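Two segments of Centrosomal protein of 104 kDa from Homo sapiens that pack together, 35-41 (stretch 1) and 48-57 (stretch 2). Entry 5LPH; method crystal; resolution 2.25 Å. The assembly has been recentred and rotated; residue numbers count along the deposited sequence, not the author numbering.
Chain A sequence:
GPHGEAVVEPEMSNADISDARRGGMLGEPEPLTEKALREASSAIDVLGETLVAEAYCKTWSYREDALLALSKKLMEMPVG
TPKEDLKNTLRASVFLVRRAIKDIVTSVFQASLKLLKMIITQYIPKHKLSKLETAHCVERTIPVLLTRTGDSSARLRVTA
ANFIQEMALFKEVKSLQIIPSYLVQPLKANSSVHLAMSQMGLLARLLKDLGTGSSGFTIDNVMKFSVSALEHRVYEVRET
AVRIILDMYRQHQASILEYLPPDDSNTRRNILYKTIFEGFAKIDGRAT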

ATOM      1  N   LYS A  35     -19.687  16.057  12.324  1.00 62.73           N
ATOM      2  CA  LYS A  35     -18.645  15.857  11.305  1.00 62.78           C
ATOM      3  C   LYS A  35     -18.659  14.448  10.707  1.00 58.91           C
ATOM      4  O   LYS A  35     -18.582  14.288   9.484  1.00 58.21           O
ATOM      5  N   ALA A  36     -18.742  13.441  11.576  1.00 54.60           N
ATOM      6  CA  ALA A  36     -18.786  12.033  11.156  1.00 51.99           C
ATOM      7  C   ALA A  36     -20.036  11.702  10.338  1.00 50.83           C
ATOM      8  O   ALA A  36     -19.996  10.896   9.407  1.00 49.20           O
ATOM      9  N   LEU A  37     -21.142  12.336  10.713  1.00 50.08           N
ATOM     10  CA  LEU A  37     -22.435  12.162  10.059  1.00 50.11           C
ATOM     11  C   LEU A  37     -22.381  12.574   8.586  1.00 49.76           C
ATOM     12  O   LEU A  37     -22.871  11.848   7.718  1.00 50.04           O
ATOM     13  N   ARG A  38     -21.769  13.726   8.311  1.00 51.95           N
ATOM     14  CA  ARG A  38     -21.631  14.228   6.931  1.00 55.52           C
ATOM     15  C   ARG A  38     -20.594  13.428   6.140  1.00 52.55           C
ATOM     16  O   ARG A  38     -20.799  13.117   4.962  1.00 54.15           O
ATOM     17  N   GLU A  39     -19.502  13.087   6.818  1.00 51.19           N
ATOM     18  CA  GLU A  39     -18.430  12.245   6.280  1.00 51.75           C
ATOM     19  C   GLU A  39     -18.938  10.857   5.859  1.00 47.93           C
ATOM     20  O   GLU A  39     -18.659  10.399   4.746  1.00 47.15           O
ATOM     21  N   ALA A  40     -19.712  10.214   6.738  1.00 42.84           N
ATOM     22  CA  ALA A  40     -20.226   8.851   6.516  1.00 40.22           C
ATOM     23  C   ALA A  40     -21.670   8.800   5.987  1.00 39.60           C
ATOM     24  O   ALA A  40     -22.313   7.744   6.042  1.00 37.11           O
ATOM     25  N   SER A  41     -22.156   9.917   5.442  1.00 40.78           N
ATOM     26  CA  SER A  41     -23.559  10.067   5.028  1.00 43.54           C
ATOM     27  C   SER A  41     -24.049   8.921   4.139  1.00 43.41           C
ATOM     28  O   SER A  41     -25.098   8.326   4.394  1.00 44.65           O
ATOM     29  N   GLY A  48     -26.636   1.106   7.170  1.00 41.90           N
ATOM     30  CA  GLY A  48     -27.475   1.392   8.333  1.00 41.42           C
ATOM     31  C   GLY A  48     -26.696   2.168   9.377  1.00 41.53           C
ATOM     32  O   GLY A  48     -25.467   2.048   9.473  1.00 41.71           O
ATOM     33  N   GLU A  49     -27.413   2.961  10.164  1.00 40.61           N
ATOM     34  CA  GLU A  49     -26.791   3.813  11.170  1.00 42.12           C
ATOM     35  C   GLU A  49     -26.129   3.030  12.303  1.00 40.74           C
ATOM     36  O   GLU A  49     -25.099   3.452  12.805  1.00 41.25           O
ATOM     37  N   THR A  50     -26.722   1.907  12.702  1.00 40.91           N
ATOM     38  CA  THR A  50     -26.218   1.099  13.819  1.00 43.36           C
ATOM     39  C   THR A  50     -24.786   0.633  13.567  1.00 41.25           C
ATOM     40  O   THR A  50     -23.903   0.847  14.398  1.00 41.39           O
ATOM     41  N   LEU A  51     -24.573   0.004  12.417  1.00 39.73           N
ATOM     42  CA  LEU A  51     -23.261  -0.516  12.050  1.00 39.43           C
ATOM     43  C   LEU A  51     -22.225   0.603  11.905  1.00 38.05           C
ATOM     44  O   LEU A  51     -21.077   0.432  12.324  1.00 37.24           O
ATOM     45  N   VAL A  52     -22.615   1.740  11.331  1.00 36.28           N
ATOM     46  CA  VAL A  52     -21.673   2.863  11.169  1.00 35.94           C
ATOM     47  C   VAL A  52     -21.289   3.454  12.532  1.00 36.23           C
ATOM     48  O   VAL A  52     -20.122   3.773  12.760  1.00 37.51           O
ATOM     49  N   ALA A  53     -22.268   3.590  13.425  1.00 36.37           N
ATOM     50  CA  ALA A  53     -22.032   4.084  14.786  1.00 36.61           C
ATOM     51  C   ALA A  53     -21.073   3.179  15.568  1.00 36.28           C
ATOM     52  O   ALA A  53     -20.172   3.675  16.230  1.00 33.76           O
ATOM     53  N   GLU A  54     -21.283   1.864  15.487  1.00 37.58           N
ATOM     54  CA  GLU A  54     -20.348   0.871  16.035  1.00 41.04           C
ATOM     55  C   GLU A  54     -18.907   1.109  15.562  1.00 42.25           C
ATOM     56  O   GLU A  54     -17.979   1.179  16.375  1.00 43.59           O
ATOM     57  N   ALA A  55     -18.744   1.235  14.244  1.00 40.46           N
ATOM     58  CA  ALA A  55     -17.431   1.441  13.616  1.00 38.90           C
ATOM     59  C   ALA A  55     -16.725   2.721  14.045  1.00 37.53           C
ATOM     60  O   ALA A  55     -15.501   2.752  14.086  1.00 38.05           O
ATOM     61  N   TYR A  56     -17.494   3.764  14.359  1.00 38.30           N
ATOM     62  CA  TYR A  56     -16.949   5.071  14.768  1.00 39.16           C
ATOM     63  C   TYR A  56     -16.720   5.255  16.271  1.00 40.60           C
ATOM     64  O   TYR A  56     -16.057   6.215  16.672  1.00 44.08           O
ATOM     65  N   CYS A  57     -17.264   4.372  17.104  1.00 42.60           N
ATOM     66  CA  CYS A  57     -17.300   4.632  18.549  1.00 44.81           C
ATOM     67  C   CYS A  57     -15.972   4.320  19.251  1.00 46.02           C
ATOM     68  O   CYS A  57     -15.058   3.726  18.666  1.00 46.29           O
TER

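Packing of residues 35-41 against residues 48-57 in Centrosomal protein of 104 kDa, two segments of one chain. The helix of the first segment, 35-39, and the helix of the second, 49-56, run at 124° to each other, closer to antiparallel than parallel, and their axes come no nearer than 11.7 Å. The contact is small, burying 218 Å² with both sides summed, and it is built chiefly from Tyr-56, Ala-40 and Ala-36, with Val-52 and Glu-39 adding nearly as much as Ala-36 and Leu-37 and Glu-49 a little less.

Tyr-56, near the C-terminal end of its helix, has the largest share, 75 Å². Its CA-to-CB bond points toward the first segment, and its side chain, with chi1 at -91°, between the standard wells, and chi2 at 79°, carries the ring across to three residues of the other helix and its end. Ala-36 lies opposite in the backbone register, its CA 8.1 Å from the CA of Tyr-56. That spacing is bridged from one side by a single methyl group and from the other by the ring: Ala-36 CB sits 3.5 Å from Tyr-56 CE2. One turn further along, Ala-40 CB approaches from the same side of the ring plane but nearer the other edge, 4.0 Å from Tyr-56 CE1 and 3.8 Å from Tyr-56 OH. Both methyls meet the ring obliquely.

The phenol also supplies the polar link across the contact. Tyr-56 OH donates a hydrogen bond to Glu-39 OE2, with 2.7 Å between the two oxygens, and the carboxylate oxygen lies at the ring edge, near the ring plane. Glu-39 reaches this position with an extended side chain, chi1 and chi2 both t (-169° and -178°). Although exposed, it points toward the second segment. The hydroxyl thus meets both the Glu-39 carboxylate and the Ala-40 methyl, while Tyr-56 CE2 lies against Ala-36 CB at 3.5 Å.

Ala-40, the first residue beyond the helix to leave helical phi/psi, covers 44 Å², the second largest share. Its CB also touches Val-52 CG1 at 3.9 Å, so one methyl serves both residues, which stand four apart on the facing helix and therefore on much the same side of it. The CA atoms of Ala-40 and Val-52 are 7.7 Å apart, a pairing that sets these two small, buried side chains together. Val-52 adopts the t rotamer (chi1 174°) and points toward the first segment. The backbone hydrogen bond from Tyr-56 N to Val-52 O, 3.1 Å, keeps the two contact residues in helical register, just as that from Ala-40 N to Ala-36 O, 2.8 Å, does for the alanines.

At another margin, Leu-37 and Glu-49 make a looser contact, with Leu-37 CD1 4.4 Å from Glu-49 OE1. The leucine CA-to-CB bond points away and that of the glutamate sideways, yet the ends of both side chains come nearer. Lys-35, Arg-38 and Ser-41 make no contact with the second segment.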

ATOM      1  CB  LYS A  35     -17.260  16.152  11.901  1.00 67.39           C
ATOM      2  CG  LYS A  35     -16.092  15.897  10.957  1.00 71.79           C
ATOM      3  CD  LYS A  35     -14.869  16.732  11.353  1.00 76.16           C
ATOM      4  CE  LYS A  35     -14.887  18.081  10.681  1.00 78.64           C
ATOM      5  NZ  LYS A  35     -13.744  18.953  11.071  1.00 79.97           N
ATOM      6  CB  ALA A  36     -18.714  11.128  12.372  1.00 51.01           C
ATOM      7  CB  LEU A  37     -23.493  12.992  10.802  1.00 51.49           C
ATOM      8  CG  LEU A  37     -24.911  12.481  11.029  1.00 52.84           C
ATOM      9  CD1 LEU A  37     -24.962  10.992  11.344  1.00 53.76           C
ATOM     10  CD2 LEU A  37     -25.515  13.301  12.161  1.00 53.34           C
ATOM     11  CB  ARG A  38     -21.276  15.724   6.922  1.00 58.39           C
ATOM     12  CG  ARG A  38     -22.249  16.625   7.689  1.00 62.38           C
ATOM     13  CD  ARG A  38     -23.672  16.639   7.123  1.00 64.81           C
ATOM     14  NE  ARG A  38     -24.680  16.912   8.154  1.00 66.75           N
ATOM     15  CZ  ARG A  38     -26.003  16.908   7.957  1.00 68.68           C
ATOM     16  NH1 ARG A  38     -26.527  16.659   6.754  1.00 66.54           N
ATOM     17  NH2 ARG A  38     -26.818  17.163   8.982  1.00 68.66           N
ATOM     18  CB  GLU A  39     -17.338  12.109   7.352  1.00 55.97           C
ATOM     19  CG  GLU A  39     -16.022  11.485   6.929  1.00 58.83           C
ATOM     20  CD  GLU A  39     -15.056  11.374   8.103  1.00 61.33           C
ATOM     21  OE1 GLU A  39     -14.018  12.065   8.083  1.00 65.47           O
ATOM     22  OE2 GLU A  39     -15.345  10.624   9.060  1.00 59.24           O
ATOM     23  CB  ALA A  40     -20.119   8.058   7.808  1.00 39.12           C
ATOM     24  CB  SER A  41     -23.744  11.400   4.292  1.00 45.39           C
ATOM     25  OG  SER A  41     -25.106  11.632   3.990  1.00 48.79           O
ATOM     26  CB  GLU A  49     -27.812   4.786  11.759  1.00 44.72           C
ATOM     27  CG  GLU A  49     -27.187   5.872  12.624  1.00 47.72           C
ATOM     28  CD  GLU A  49     -28.181   6.934  13.053  1.00 50.30           C
ATOM     29  OE1 GLU A  49     -27.770   8.104  13.210  1.00 51.95           O
ATOM     30  OE2 GLU A  49     -29.371   6.603  13.238  1.00 52.86           O
ATOM     31  CB  THR A  50     -27.123  -0.132  14.084  1.00 45.00           C
ATOM     32  OG1 THR A  50     -28.430   0.315  14.458  1.00 45.71           O
ATOM     33  CG2 THR A  50     -26.568  -1.018  15.214  1.00 46.72           C
ATOM     34  CB  LEU A  51     -23.352  -1.356  10.772  1.00 40.42           C
ATOM     35  CG  LEU A  51     -22.189  -2.319  10.499  1.00 42.05           C
ATOM     36  CD1 LEU A  51     -22.686  -3.525   9.715  1.00 42.43           C
ATOM     37  CD2 LEU A  51     -21.033  -1.638   9.770  1.00 42.83           C
ATOM     38  CB  VAL A  52     -22.216   3.961  10.225  1.00 35.24           C
ATOM     39  CG1 VAL A  52     -21.300   5.176  10.195  1.00 34.94           C
ATOM     40  CG2 VAL A  52     -22.370   3.410   8.815  1.00 36.51           C
ATOM     41  CB  ALA A  53     -23.350   4.229  15.537  1.00 37.02           C
ATOM     42  CB  GLU A  54     -20.734  -0.545  15.611  1.00 44.35           C
ATOM     43  CG  GLU A  54     -21.726  -1.288  16.479  1.00 47.30           C
ATOM     44  CD  GLU A  54     -21.703  -2.775  16.154  1.00 50.57           C
ATOM     45  OE1 GLU A  54     -22.170  -3.133  15.052  1.00 54.08           O
ATOM     46  OE2 GLU A  54     -21.192  -3.573  16.979  1.00 52.73           O
ATOM     47  CB  ALA A  55     -17.562   1.407  12.096  1.00 38.55           C
ATOM     48  CB  TYR A  56     -17.870   6.205  14.290  1.00 39.83           C
ATOM     49  CG  TYR A  56     -17.523   6.749  12.923  1.00 40.30           C
ATOM     50  CD1 TYR A  56     -17.890   6.066  11.765  1.00 40.46           C
ATOM     51  CD2 TYR A  56     -16.849   7.957  12.785  1.00 40.40           C
ATOM     52  CE1 TYR A  56     -17.581   6.562  10.511  1.00 41.46           C
ATOM     53  CE2 TYR A  56     -16.534   8.464  11.529  1.00 41.33           C
ATOM     54  CZ  TYR A  56     -16.901   7.757  10.397  1.00 40.75           C
ATOM     55  OH  TYR A  56     -16.605   8.230   9.148  1.00 40.75           O
ATOM     56  CB  CYS A  57     -18.453   3.870  19.199  1.00 45.05           C
ATOM     57  SG  CYS A  57     -18.137   2.130  19.484  1.00 47.04           S
TER